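PDB 6AGZ: Old Yellow Enzyme from Pichia, which probably catalyses the asymmetric reduction of the activated carbon-carbon double bond of enones, using a bound FMN reduced by a nicotinamide cofactor. Local coordinates for residues 11-16 and 334-339; 31-36 and 237-242; 37-40 and 44-47; 215-220 and 263-268. One frame throughout, in Å; residues are numbered along the deposited sequence.

Contact 1: residues 11-16 and 334-339; sequences DTNLFK and ADDRTL
Asn13 and Lys16 reach from the N-terminal loop to the turn at 335-336 that leads into strand 338-341. Thr12 prepares the ground: its OG1 accepts from Leu14 N at 3.2 Å, an ST turn that opens the short 3-10 segment 13-14. Asn13 then sends its amide across, CG beside the backbone N (chi1 -83°). Its ND2 stands 3.1 Å from Asp335 O, but at 121° at the hydrogen this is a weak bond; the stronger partner of ND2 is Val332 O in helix 328-334, so the one NH2 group serves two backbone carbonyls. Leu14 turns to that helix and to strand 29-31. Lys16 runs out extended from CB to CE and bends only at its last torsion, which sets NZ 2.9 Å from Asp336 OD1, on the syn side of the carboxylate; OD2 is farther from NZ, at 3.5 Å. Arg28 binds the same OD1. On the facing segment, Asp335 holds the turn itself: OD1 accepts from Arg337 N (3.1 Å, an Asx turn) and from Thr338 OG1, while OD2 bridges to Arg337 NE. With two cations on Asp336 at the surface, the aspartate is probably kept ionised, and the contact is mainly electrostatic.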
loop_
_atom_site.group_PDB
_atom_site.type_symbol
_atom_site.label_atom_id
_atom_site.label_comp_id
_atom_site.label_asym_id
_atom_site.label_seq_id
_atom_site.Cartn_x
_atom_site.Cartn_y
_atom_site.Cartn_z
ATOM N N ASP A 11 -31.099 -5.644 -10.741
ATOM C CA ASP A 11 -31.061 -6.537 -9.590
ATOM C C ASP A 11 -29.978 -6.166 -8.586
ATOM O O ASP A 11 -30.024 -6.638 -7.445
ATOM C CB ASP A 11 -30.830 -7.977 -10.054
ATOM C CG ASP A 11 -32.067 -8.631 -10.579
ATOM O OD1 ASP A 11 -32.583 -9.496 -9.922
ATOM O OD2 ASP A 11 -32.520 -8.284 -11.647
ATOM N N THR A 12 -29.013 -5.340 -8.973
ATOM C CA THR A 12 -27.776 -5.174 -8.225
ATOM C C THR A 12 -27.752 -3.837 -7.491
ATOM O O THR A 12 -28.678 -3.025 -7.576
ATOM C CB THR A 12 -26.574 -5.294 -9.164
ATOM O OG1 THR A 12 -26.543 -4.163 -10.046
ATOM C CG2 THR A 12 -26.678 -6.566 -9.991
ATOM N N ASN A 13 -26.659 -3.621 -6.751
ATOM C CA ASN A 13 -26.430 -2.344 -6.083
ATOM C C ASN A 13 -26.283 -1.195 -7.068
ATOM O O ASN A 13 -26.396 -0.033 -6.664
ATOM C CB ASN A 13 -25.179 -2.421 -5.207
ATOM C CG ASN A 13 -25.451 -3.031 -3.847
ATOM O OD1 ASN A 13 -26.557 -3.493 -3.568
ATOM N ND2 ASN A 13 -24.436 -3.037 -2.989
ATOM N N LEU A 14 -26.024 -1.490 -8.347
ATOM C CA LEU A 14 -25.840 -0.431 -9.333
ATOM C C LEU A 14 -27.063 0.473 -9.426
ATOM O O LEU A 14 -26.934 1.658 -9.754
ATOM C CB LEU A 14 -25.525 -1.034 -10.703
ATOM C CG LEU A 14 -25.123 -0.021 -11.779
ATOM C CD1 LEU A 14 -23.790 0.621 -11.425
ATOM C CD2 LEU A 14 -25.068 -0.661 -13.156
ATOM N N PHE A 15 -28.249 -0.057 -9.134
ATOM C CA PHE A 15 -29.472 0.737 -9.123
ATOM C C PHE A 15 -30.115 0.743 -7.742
ATOM O O PHE A 15 -31.339 0.771 -7.611
ATOM C CB PHE A 15 -30.447 0.244 -10.187
ATOM C CG PHE A 15 -30.009 0.570 -11.578
ATOM C CD1 PHE A 15 -30.229 1.831 -12.106
ATOM C CD2 PHE A 15 -29.347 -0.370 -12.347
ATOM C CE1 PHE A 15 -29.813 2.142 -13.383
ATOM C CE2 PHE A 15 -28.928 -0.065 -13.624
ATOM C CZ PHE A 15 -29.161 1.193 -14.143
ATOM N N LYS A 16 -29.291 0.713 -6.714
ATOM C CA LYS A 16 -29.700 0.923 -5.335
ATOM C C LYS A 16 -29.306 2.328 -4.914
ATOM O O LYS A 16 -28.146 2.721 -5.113
ATOM C CB LYS A 16 -29.048 -0.107 -4.413
ATOM C CG LYS A 16 -29.467 -0.016 -2.951
ATOM C CD LYS A 16 -28.797 -1.095 -2.109
ATOM C CE LYS A 16 -29.184 -0.973 -0.642
ATOM N NZ LYS A 16 -28.158 -0.232 0.150
ATOM N N ALA A 334 -19.912 -5.709 -3.694
ATOM C CA ALA A 334 -18.953 -6.098 -2.663
ATOM C C ALA A 334 -19.225 -5.375 -1.350
ATOM O O ALA A 334 -19.077 -5.961 -0.270
ATOM C CB ALA A 334 -17.526 -5.822 -3.138
ATOM N N ASP A 335 -19.616 -4.107 -1.418
ATOM C CA ASP A 335 -19.951 -3.343 -0.224
ATOM C C ASP A 335 -21.075 -2.374 -0.573
ATOM O O ASP A 335 -21.705 -2.478 -1.631
ATOM C CB ASP A 335 -18.713 -2.634 0.345
ATOM C CG ASP A 335 -18.016 -1.739 -0.669
ATOM O OD1 ASP A 335 -18.700 -1.062 -1.466
ATOM O OD2 ASP A 335 -16.768 -1.705 -0.660
ATOM N N ASP A 336 -21.330 -1.425 0.328
ATOM C CA ASP A 336 -22.422 -0.472 0.187
ATOM C C ASP A 336 -21.927 0.949 -0.067
ATOM O O ASP A 336 -22.667 1.909 0.169
ATOM C CB ASP A 336 -23.309 -0.513 1.433
ATOM C CG ASP A 336 -24.735 -0.091 1.150
ATOM O OD1 ASP A 336 -25.251 -0.423 0.062
ATOM O OD2 ASP A 336 -25.341 0.572 2.018
ATOM N N ARG A 337 -20.689 1.107 -0.549
ATOM C CA ARG A 337 -20.109 2.431 -0.744
ATOM C C ARG A 337 -19.413 2.574 -2.096
ATOM O O ARG A 337 -18.584 3.473 -2.263
ATOM C CB ARG A 337 -19.130 2.765 0.391
ATOM C CG ARG A 337 -18.089 1.684 0.708
ATOM C CD ARG A 337 -16.875 1.756 -0.215
ATOM N NE ARG A 337 -15.792 0.870 0.200
ATOM C CZ ARG A 337 -14.625 1.291 0.679
ATOM N NH1 ARG A 337 -14.383 2.589 0.799
ATOM N NH2 ARG A 337 -13.694 0.414 1.031
ATOM N N THR A 338 -19.737 1.725 -3.066
ATOM C CA THR A 338 -19.015 1.676 -4.330
ATOM C C THR A 338 -19.884 2.194 -5.468
ATOM O O THR A 338 -20.996 1.699 -5.684
ATOM C CB THR A 338 -18.547 0.252 -4.639
ATOM O OG1 THR A 338 -17.656 -0.192 -3.609
ATOM C CG2 THR A 338 -17.826 0.209 -5.978
ATOM N N LEU A 339 -19.372 3.188 -6.187
ATOM C CA LEU A 339 -19.957 3.676 -7.425
ATOM C C LEU A 339 -19.196 3.090 -8.610
ATOM O O LEU A 339 -17.997 2.816 -8.524
ATOM C CB LEU A 339 -19.915 5.205 -7.488
ATOM C CG LEU A 339 -20.490 5.984 -6.303
ATOM C CD1 LEU A 339 -20.266 7.477 -6.491
ATOM C CD2 LEU A 339 -21.967 5.683 -6.121
#

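Contact 2: residues 31-36 and 237-242; sequences FPPTTR and AVRLSP. With FMN (flavin mononucleotide), chain C.
Pro32 and Pro33 meet the guanidinium of Arg239 beside the flavin, and much of what joins the two segments passes through FMN. Pro33 CG comes within 3.8 Å of Arg239 NH1, with Pro33 CD over one face of the guanidinium. Pro32 CB stands obliquely to it, 4.1 Å from Arg239 NH2. No direct hydrogen bond joins the two segments; the ribityl O2' links them instead, accepting from Arg239 NH1 (2.9 Å, 170°) and donating to Pro33 O at 2.8 Å. NH1 has a second bond, to FMN O2 at 2.8 Å, and flavin N1 lies in the guanidinium plane at its edge. NH2 adds a weak bond to O3'. A positive group placed against the N1-C2=O2 end would be expected to stabilise the anionic reduced flavin, as in other old yellow enzymes. At the other carbonyl of the pyrimidine ring Thr35 OG1 donates to FMN O4 (2.6 Å) and so probably influences the flavin's redox potential, as the corresponding threonine does in related enzymes.

Positioning comes from the next shell. The Arg239 chain runs extended, then bends at chi3 (-137°), bringing the guanidinium to the pyrimidine edge and ribityl chain; its NE bonds weakly to Ser283 OG. Thr34 OG1 donates to Pro32 O and also bonds to Ser343. Gln110 touches both Pro33 and Arg239. Segment 31-36 continues strand 29-31, and 237-242 holds strand 236-240; both belong to the TIM barrel, where Glu185 of strand 183-187 touches Pro33, Ala237 and Arg239, and helix 258-274 covers Val238 and Leu240 from outside.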
loop_
_atom_site.group_PDB
_atom_site.type_symbol
_atom_site.label_atom_id
_atom_site.label_comp_id
_atom_site.label_asym_id
_atom_site.label_seq_id
_atom_site.Cartn_x
_atom_site.Cartn_y
_atom_site.Cartn_z
ATOM N N PHE A 31 -21.271 8.879 -14.749
ATOM C CA PHE A 31 -20.614 9.341 -15.963
ATOM C C PHE A 31 -19.313 10.020 -15.553
ATOM O O PHE A 31 -19.332 11.168 -15.091
ATOM C CB PHE A 31 -21.513 10.303 -16.742
ATOM C CG PHE A 31 -20.958 10.716 -18.080
ATOM C CD1 PHE A 31 -19.966 9.975 -18.703
ATOM C CD2 PHE A 31 -21.432 11.854 -18.715
ATOM C CE1 PHE A 31 -19.459 10.358 -19.931
ATOM C CE2 PHE A 31 -20.930 12.242 -19.943
ATOM C CZ PHE A 31 -19.943 11.494 -20.551
ATOM N N PRO A 32 -18.176 9.347 -15.692
ATOM C CA PRO A 32 -16.905 9.928 -15.252
ATOM C C PRO A 32 -16.541 11.126 -16.109
ATOM O O PRO A 32 -17.127 11.329 -17.183
ATOM C CB PRO A 32 -15.902 8.775 -15.444
ATOM C CG PRO A 32 -16.739 7.541 -15.649
ATOM C CD PRO A 32 -17.992 8.019 -16.298
ATOM N N PRO A 33 -15.594 11.953 -15.667
ATOM C CA PRO A 33 -15.167 13.087 -16.495
ATOM C C PRO A 33 -14.638 12.606 -17.837
ATOM O O PRO A 33 -13.780 11.725 -17.904
ATOM C CB PRO A 33 -14.069 13.749 -15.653
ATOM C CG PRO A 33 -13.622 12.689 -14.695
ATOM C CD PRO A 33 -14.848 11.888 -14.399
ATOM N N THR A 34 -15.171 13.182 -18.914
ATOM C CA THR A 34 -14.822 12.764 -20.268
ATOM C C THR A 34 -14.612 14.007 -21.123
ATOM O O THR A 34 -15.576 14.698 -21.468
ATOM C CB THR A 34 -15.902 11.863 -20.866
ATOM O OG1 THR A 34 -16.183 10.790 -19.958
ATOM C CG2 THR A 34 -15.434 11.285 -22.192
ATOM N N THR A 35 -13.358 14.279 -21.468
ATOM C CA THR A 35 -13.018 15.445 -22.273
ATOM C C THR A 35 -13.485 15.250 -23.711
ATOM O O THR A 35 -13.223 14.210 -24.324
ATOM C CB THR A 35 -11.509 15.683 -22.231
ATOM O OG1 THR A 35 -11.122 16.085 -20.910
ATOM C CG2 THR A 35 -11.104 16.754 -23.231
ATOM N N ARG A 36 -14.172 16.258 -24.253
ATOM C CA ARG A 36 -14.709 16.189 -25.609
ATOM C C ARG A 36 -14.370 17.386 -26.485
ATOM O O ARG A 36 -14.494 17.274 -27.711
ATOM C CB ARG A 36 -16.237 16.026 -25.575
ATOM C CG ARG A 36 -16.726 14.827 -24.774
ATOM C CD ARG A 36 -16.169 13.520 -25.317
ATOM N NE ARG A 36 -16.466 13.341 -26.735
ATOM C CZ ARG A 36 -17.622 12.882 -27.205
ATOM N NH1 ARG A 36 -18.597 12.556 -26.368
ATOM N NH2 ARG A 36 -17.803 12.750 -28.512
ATOM N N ALA A 237 -14.080 16.203 -3.998
ATOM C CA ALA A 237 -13.640 14.871 -4.383
ATOM C C ALA A 237 -12.255 14.983 -5.007
ATOM O O ALA A 237 -11.693 16.074 -5.128
ATOM C CB ALA A 237 -14.637 14.218 -5.344
ATOM N N VAL A 238 -11.707 13.837 -5.412
ATOM C CA VAL A 238 -10.376 13.786 -6.008
ATOM C C VAL A 238 -10.278 12.505 -6.821
ATOM O O VAL A 238 -10.927 11.503 -6.506
ATOM C CB VAL A 238 -9.273 13.869 -4.920
ATOM C CG1 VAL A 238 -9.314 12.644 -4.016
ATOM C CG2 VAL A 238 -7.894 14.041 -5.549
ATOM N N ARG A 239 -9.476 12.540 -7.883
ATOM C CA ARG A 239 -9.212 11.354 -8.686
ATOM C C ARG A 239 -7.724 11.038 -8.674
ATOM O O ARG A 239 -6.885 11.937 -8.793
ATOM C CB ARG A 239 -9.695 11.522 -10.128
ATOM C CG ARG A 239 -9.587 10.237 -10.934
ATOM C CD ARG A 239 -10.311 10.323 -12.260
ATOM N NE ARG A 239 -11.067 9.103 -12.524
ATOM C CZ ARG A 239 -11.600 8.791 -13.700
ATOM N NH1 ARG A 239 -11.454 9.607 -14.734
ATOM N NH2 ARG A 239 -12.273 7.660 -13.844
ATOM N N LEU A 240 -7.407 9.751 -8.532
ATOM C CA LEU A 240 -6.034 9.268 -8.496
ATOM C C LEU A 240 -5.886 8.083 -9.442
ATOM O O LEU A 240 -6.824 7.306 -9.639
ATOM C CB LEU A 240 -5.625 8.853 -7.074
ATOM C CG LEU A 240 -5.778 9.911 -5.979
ATOM C CD1 LEU A 240 -5.722 9.270 -4.600
ATOM C CD2 LEU A 240 -4.709 10.984 -6.114
ATOM N N SER A 241 -4.697 7.954 -10.025
ATOM C CA SER A 241 -4.382 6.861 -10.948
ATOM C C SER A 241 -2.999 6.320 -10.614
ATOM O O SER A 241 -2.022 6.576 -11.328
ATOM C CB SER A 241 -4.451 7.329 -12.403
ATOM O OG SER A 241 -3.466 8.312 -12.667
ATOM N N PRO A 242 -2.881 5.554 -9.526
ATOM C CA PRO A 242 -1.548 5.122 -9.073
ATOM C C PRO A 242 -0.786 4.281 -10.084
ATOM O O PRO A 242 0.446 4.379 -10.148
ATOM C CB PRO A 242 -1.857 4.319 -7.800
ATOM C CG PRO A 242 -3.204 4.798 -7.359
ATOM C CD PRO A 242 -3.948 5.101 -8.620
HETATM N N1 FMN C . -10.635 11.096 -17.073
HETATM C C2 FMN C . -10.477 12.225 -16.292
HETATM O O2 FMN C . -10.214 12.113 -15.095
HETATM N N3 FMN C . -10.610 13.481 -16.848
HETATM C C4 FMN C . -10.904 13.609 -18.189
HETATM O O4 FMN C . -11.025 14.725 -18.693
HETATM C C4A FMN C . -11.064 12.476 -18.975
HETATM N N5 FMN C . -11.357 12.609 -20.313
HETATM C C5A FMN C . -11.520 11.489 -21.099
HETATM C C6 FMN C . -11.816 11.632 -22.448
HETATM C C7 FMN C . -11.981 10.509 -23.248
HETATM C C7M FMN C . -12.303 10.665 -24.703
HETATM C C8 FMN C . -11.850 9.241 -22.699
HETATM C C8M FMN C . -12.028 8.026 -23.562
HETATM C C9 FMN C . -11.551 9.099 -21.351
HETATM C C9A FMN C . -11.388 10.221 -20.544
HETATM N N10 FMN C . -11.090 10.085 -19.200
HETATM C C10 FMN C . -10.928 11.213 -18.416
HETATM C "C1'" FMN C . -10.957 8.718 -18.591
HETATM C "C2'" FMN C . -12.362 8.241 -18.213
HETATM O "O2'" FMN C . -12.904 9.115 -17.247
HETATM C "C3'" FMN C . -12.394 6.806 -17.692
HETATM O "O3'" FMN C . -11.660 6.710 -16.492
HETATM C "C4'" FMN C . -11.836 5.833 -18.727
HETATM O "O4'" FMN C . -12.408 6.104 -19.987
HETATM C "C5'" FMN C . -12.132 4.385 -18.360
HETATM O "O5'" FMN C . -13.519 4.220 -18.169
HETATM P P FMN C . -14.389 3.391 -19.241
HETATM O O1P FMN C . -13.746 2.042 -19.460
HETATM O O2P FMN C . -15.794 3.199 -18.723
HETATM O O3P FMN C . -14.432 4.160 -20.539
#

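Contact 3: residues 37-40 and 44-47; sequences FRNT and VATD
Thr40 and Val44 are joined by two bonds, one between backbones and one using a side chain. Thr40 N donates to Val44 O at 2.9 Å and nearly straight (167°), and Val44 N returns a bond to Thr40 OG1 at 3.0 Å. The threonine hydroxyl can do this because it sits between its own backbone N and carbonyl carbon (chi1 63°), facing the opposite segment. A third bond lies farther along: Thr46 OG1 donates to Arg38 O at 2.8 Å, approaching with a C=O...donor angle of 163°.

The loop that holds these bonds follows strand 29-31 of the TIM barrel and ends at helix 47-57, for which Thr46 is the N-cap. Its OG1 is used twice, donating to Arg38 O and weakly accepting from Met49 N in the first turn of the helix, so the helix start is fastened to the doubled-back chain.

Van der Waals contacts surround the bonds. The apolar one is between the methyls Thr40 CG2 and Thr46 CG2, which touch at 3.7 Å with the side chains running antiparallel. Thr40 and Val44 are aligned alongside each other, with Thr40 OG1 3.3 Å from Val44 CB. Asn39 packs against the Val44-Ala45 backbone: its CB is 3.4 Å from Val44 O and its OD1 is 3.5 Å from Ala45 CA, while ND2 bonds to Glu67. Beyond the pair, Val44 and Ala45 rest on helix 87-102, and the guanidinium of Arg38 turns away to bond Ser375 O and Arg369 O.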
loop_
_atom_site.group_PDB
_atom_site.type_symbol
_atom_site.label_atom_id
_atom_site.label_comp_id
_atom_site.label_asym_id
_atom_site.label_seq_id
_atom_site.Cartn_x
_atom_site.Cartn_y
_atom_site.Cartn_z
ATOM N N PHE A 37 -13.965 18.523 -25.911
ATOM C CA PHE A 37 -13.551 19.707 -26.672
ATOM C C PHE A 37 -14.690 20.252 -27.534
ATOM O O PHE A 37 -14.521 20.535 -28.723
ATOM C CB PHE A 37 -12.317 19.409 -27.528
ATOM C CG PHE A 37 -11.089 19.087 -26.730
ATOM C CD1 PHE A 37 -10.753 19.839 -25.616
ATOM C CD2 PHE A 37 -10.272 18.030 -27.092
ATOM C CE1 PHE A 37 -9.621 19.544 -24.880
ATOM C CE2 PHE A 37 -9.139 17.728 -26.359
ATOM C CZ PHE A 37 -8.812 18.487 -25.253
ATOM N N ARG A 38 -15.864 20.409 -26.921
ATOM C CA ARG A 38 -17.010 21.019 -27.584
ATOM C C ARG A 38 -17.348 22.389 -27.003
ATOM O O ARG A 38 -18.478 22.865 -27.159
ATOM C CB ARG A 38 -18.227 20.096 -27.520
ATOM C CG ARG A 38 -18.432 19.248 -28.772
ATOM C CD ARG A 38 -17.357 18.182 -28.920
ATOM N NE ARG A 38 -17.652 17.254 -30.009
ATOM C CZ ARG A 38 -17.018 16.101 -30.202
ATOM N NH1 ARG A 38 -16.051 15.727 -29.376
ATOM N NH2 ARG A 38 -17.351 15.320 -31.221
ATOM N N ASN A 39 -16.393 23.026 -26.334
ATOM C CA ASN A 39 -16.534 24.407 -25.907
ATOM C C ASN A 39 -16.111 25.338 -27.039
ATOM O O ASN A 39 -15.527 24.918 -28.039
ATOM C CB ASN A 39 -15.693 24.680 -24.658
ATOM C CG ASN A 39 -16.023 23.747 -23.510
ATOM O OD1 ASN A 39 -16.781 24.099 -22.608
ATOM N ND2 ASN A 39 -15.447 22.550 -23.536
ATOM N N THR A 40 -16.409 26.622 -26.871
ATOM C CA THR A 40 -15.954 27.606 -27.839
ATOM C C THR A 40 -14.440 27.776 -27.738
ATOM O O THR A 40 -13.789 27.288 -26.808
ATOM C CB THR A 40 -16.647 28.950 -27.616
ATOM O OG1 THR A 40 -16.288 29.466 -26.329
ATOM C CG2 THR A 40 -18.157 28.790 -27.687
ATOM N N VAL A 44 -15.966 28.569 -23.534
ATOM C CA VAL A 44 -17.317 28.754 -23.016
ATOM C C VAL A 44 -18.154 27.541 -23.397
ATOM O O VAL A 44 -18.082 27.054 -24.532
ATOM C CB VAL A 44 -17.952 30.052 -23.552
ATOM C CG1 VAL A 44 -19.339 30.259 -22.961
ATOM C CG2 VAL A 44 -17.056 31.246 -23.253
ATOM N N ALA A 45 -18.948 27.051 -22.446
ATOM C CA ALA A 45 -19.811 25.907 -22.703
ATOM C C ALA A 45 -20.876 26.263 -23.734
ATOM O O ALA A 45 -21.338 27.405 -23.817
ATOM C CB ALA A 45 -20.467 25.429 -21.409
ATOM N N THR A 46 -21.273 25.268 -24.520
ATOM C CA THR A 46 -22.139 25.481 -25.669
ATOM C C THR A 46 -23.491 24.805 -25.480
ATOM O O THR A 46 -23.677 23.955 -24.603
ATOM C CB THR A 46 -21.481 24.963 -26.953
ATOM O OG1 THR A 46 -21.140 23.580 -26.794
ATOM C CG2 THR A 46 -20.220 25.758 -27.262
ATOM N N ASP A 47 -24.443 25.208 -26.328
ATOM C CA ASP A 47 -25.759 24.575 -26.339
ATOM C C ASP A 47 -25.648 23.084 -26.629
ATOM O O ASP A 47 -26.427 22.277 -26.100
ATOM C CB ASP A 47 -26.652 25.263 -27.373
ATOM C CG ASP A 47 -25.995 25.360 -28.741
ATOM O OD1 ASP A 47 -24.782 25.078 -28.843
ATOM O OD2 ASP A 47 -26.687 25.728 -29.712
#

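Contact 4: residues 215-220 and 263-268; sequences NRARLL and GYILSE
Ala217 and Ile265 carry most of this apolar contact, with Leu220 next and Tyr264 closing one side. The methyl of Ala217 sits in the angle between two side chains of the facing helix: its CB is 3.6 Å from Ile265 CG1 and 3.9 Å from Tyr264 CE2. It meets the tyrosine at the ring edge, near the ring plane, rather than over a face; one face is instead overlaid by Glu268 CG, 3.5 Å above the ring plane and offset toward the rim. The small side chain brings the backbones close, with the CA atoms of Ala217 and Ile265 6.5 Å apart.

Ile265 presents both branches. CG1, placed beside the backbone N (chi1 -66°), faces Ala217 together with CD1, while CG2, anti to that N, meets Leu220 CD2 at 3.8 Å. Leu220 lies roughly perpendicular to Ile265, and no polar bond spans the segments. Away from the interface, Arg218 NH2 donates to Asn215 OD1 at 2.7 Å, linking residues three apart at the start of helix 218-231.

Tyr264 also packs on Ile213 of the second subunit, and Ser267 OG bonds to His257 N of that subunit, so this side of helix 258-274 lies at the dimer interface. Inward, Leu220 and Ile265 both rest on Leu240 of strand 236-240. Helices 218-231 and 258-274 follow strands 183-187 and 236-240, so the contact joins neighbouring outer helices of the TIM barrel, with Leu194 and Ile198 of helix 193-198 adjoining.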
loop_
_atom_site.group_PDB
_atom_site.type_symbol
_atom_site.label_atom_id
_atom_site.label_comp_id
_atom_site.label_asym_id
_atom_site.label_seq_id
_atom_site.Cartn_x
_atom_site.Cartn_y
_atom_site.Cartn_z
ATOM N N ASN A 215 6.306 15.214 0.901
ATOM C CA ASN A 215 6.537 16.432 0.132
ATOM C C ASN A 215 5.893 16.357 -1.246
ATOM O O ASN A 215 5.339 17.351 -1.731
ATOM C CB ASN A 215 8.036 16.697 0.013
ATOM C CG ASN A 215 8.652 17.148 1.321
ATOM O OD1 ASN A 215 7.986 17.175 2.356
ATOM N ND2 ASN A 215 9.931 17.502 1.282
ATOM N N ARG A 216 5.962 15.195 -1.899
ATOM C CA ARG A 216 5.372 15.066 -3.229
ATOM C C ARG A 216 3.852 15.141 -3.182
ATOM O O ARG A 216 3.226 15.617 -4.135
ATOM C CB ARG A 216 5.819 13.760 -3.885
ATOM C CG ARG A 216 7.240 13.792 -4.420
ATOM C CD ARG A 216 7.580 12.512 -5.166
ATOM N NE ARG A 216 7.592 11.351 -4.284
ATOM C CZ ARG A 216 8.673 10.909 -3.649
ATOM N NH1 ARG A 216 8.595 9.842 -2.865
ATOM N NH2 ARG A 216 9.832 11.534 -3.802
ATOM N N ALA A 217 3.243 14.682 -2.092
ATOM C CA ALA A 217 1.800 14.754 -1.918
ATOM C C ALA A 217 1.343 16.073 -1.314
ATOM O O ALA A 217 0.136 16.276 -1.147
ATOM C CB ALA A 217 1.317 13.598 -1.035
ATOM N N ARG A 218 2.275 16.975 -0.996
ATOM C CA ARG A 218 1.932 18.157 -0.212
ATOM C C ARG A 218 1.005 19.092 -0.979
ATOM O O ARG A 218 0.017 19.585 -0.426
ATOM C CB ARG A 218 3.201 18.894 0.216
ATOM C CG ARG A 218 2.927 20.084 1.119
ATOM C CD ARG A 218 4.208 20.663 1.688
ATOM N NE ARG A 218 5.097 19.624 2.197
ATOM C CZ ARG A 218 4.951 19.023 3.374
ATOM N NH1 ARG A 218 3.945 19.354 4.171
ATOM N NH2 ARG A 218 5.812 18.089 3.753
ATOM N N LEU A 219 1.310 19.360 -2.252
ATOM C CA LEU A 219 0.497 20.303 -3.017
ATOM C C LEU A 219 -0.946 19.826 -3.114
ATOM O O LEU A 219 -1.885 20.603 -2.896
ATOM C CB LEU A 219 1.096 20.511 -4.411
ATOM C CG LEU A 219 0.621 21.752 -5.179
ATOM C CD1 LEU A 219 1.669 22.199 -6.179
ATOM C CD2 LEU A 219 -0.699 21.521 -5.894
ATOM N N LEU A 220 -1.142 18.548 -3.447
ATOM C CA LEU A 220 -2.490 17.996 -3.525
ATOM C C LEU A 220 -3.236 18.184 -2.211
ATOM O O LEU A 220 -4.373 18.669 -2.196
ATOM C CB LEU A 220 -2.437 16.516 -3.902
ATOM C CG LEU A 220 -3.779 15.784 -3.806
ATOM C CD1 LEU A 220 -4.777 16.342 -4.813
ATOM C CD2 LEU A 220 -3.603 14.284 -3.993
ATOM N N GLY A 263 -0.665 5.295 -1.221
ATOM C CA GLY A 263 -1.110 4.784 0.066
ATOM C C GLY A 263 -1.074 5.851 1.142
ATOM O O GLY A 263 -1.993 5.959 1.960
ATOM N N TYR A 264 -0.015 6.666 1.146
ATOM C CA TYR A 264 0.055 7.784 2.080
ATOM C C TYR A 264 -1.008 8.828 1.769
ATOM O O TYR A 264 -1.624 9.381 2.689
ATOM C CB TYR A 264 1.447 8.413 2.054
ATOM C CG TYR A 264 1.513 9.777 2.713
ATOM C CD1 TYR A 264 1.643 9.901 4.091
ATOM C CD2 TYR A 264 1.444 10.940 1.956
ATOM C CE1 TYR A 264 1.701 11.144 4.695
ATOM C CE2 TYR A 264 1.499 12.185 2.550
ATOM C CZ TYR A 264 1.629 12.283 3.919
ATOM O OH TYR A 264 1.685 13.523 4.510
ATOM N N ILE A 265 -1.228 9.127 0.486
ATOM C CA ILE A 265 -2.268 10.095 0.131
ATOM C C ILE A 265 -3.624 9.638 0.660
ATOM O O ILE A 265 -4.344 10.397 1.328
ATOM C CB ILE A 265 -2.300 10.319 -1.391
ATOM C CG1 ILE A 265 -1.008 10.996 -1.850
ATOM C CG2 ILE A 265 -3.511 11.153 -1.781
ATOM C CD1 ILE A 265 -0.902 11.166 -3.347
ATOM N N LEU A 266 -3.988 8.383 0.377
ATOM C CA LEU A 266 -5.256 7.844 0.860
ATOM C C LEU A 266 -5.321 7.856 2.380
ATOM O O LEU A 266 -6.374 8.150 2.961
ATOM C CB LEU A 266 -5.457 6.425 0.333
ATOM C CG LEU A 266 -5.743 6.274 -1.159
ATOM C CD1 LEU A 266 -5.770 4.807 -1.522
ATOM C CD2 LEU A 266 -7.060 6.940 -1.520
ATOM N N SER A 267 -4.208 7.528 3.042
ATOM C CA SER A 267 -4.179 7.567 4.500
ATOM C C SER A 267 -4.465 8.969 5.020
ATOM O O SER A 267 -5.159 9.135 6.031
ATOM C CB SER A 267 -2.826 7.070 5.011
ATOM O OG SER A 267 -2.776 7.099 6.428
ATOM N N GLU A 268 -3.944 9.992 4.339
ATOM C CA GLU A 268 -4.177 11.364 4.780
ATOM C C GLU A 268 -5.624 11.783 4.552
ATOM O O GLU A 268 -6.223 12.453 5.403
ATOM C CB GLU A 268 -3.218 12.310 4.060
ATOM C CG GLU A 268 -1.814 12.285 4.629
ATOM C CD GLU A 268 -1.759 12.837 6.038
ATOM O OE1 GLU A 268 -1.939 14.062 6.202
ATOM O OE2 GLU A 268 -1.551 12.047 6.984
#

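Contacts 2, 3 and 4 are buried, whereas contact 1 lies at the surface. Contacts 1 and 2 reach the same closed sheet, about 20 Å apart between centres: a salt bridge where the chain enters strand 338-341, against flavin-mediated bonds near the centre of the chain. Contact 3 follows contact 2 directly in sequence and relies on short-range hydrogen bonds within one loop. Contact 4 is purely apolar and touches contact 2 through strand 236-240, where Val238 CG2 lies 3.9 Å from Leu220 CD1; the strand thus offers Arg239 to the cofactor and its neighbouring side chains to the helices. Contacts 3 and 4 stand on opposite sides of the chain's centre.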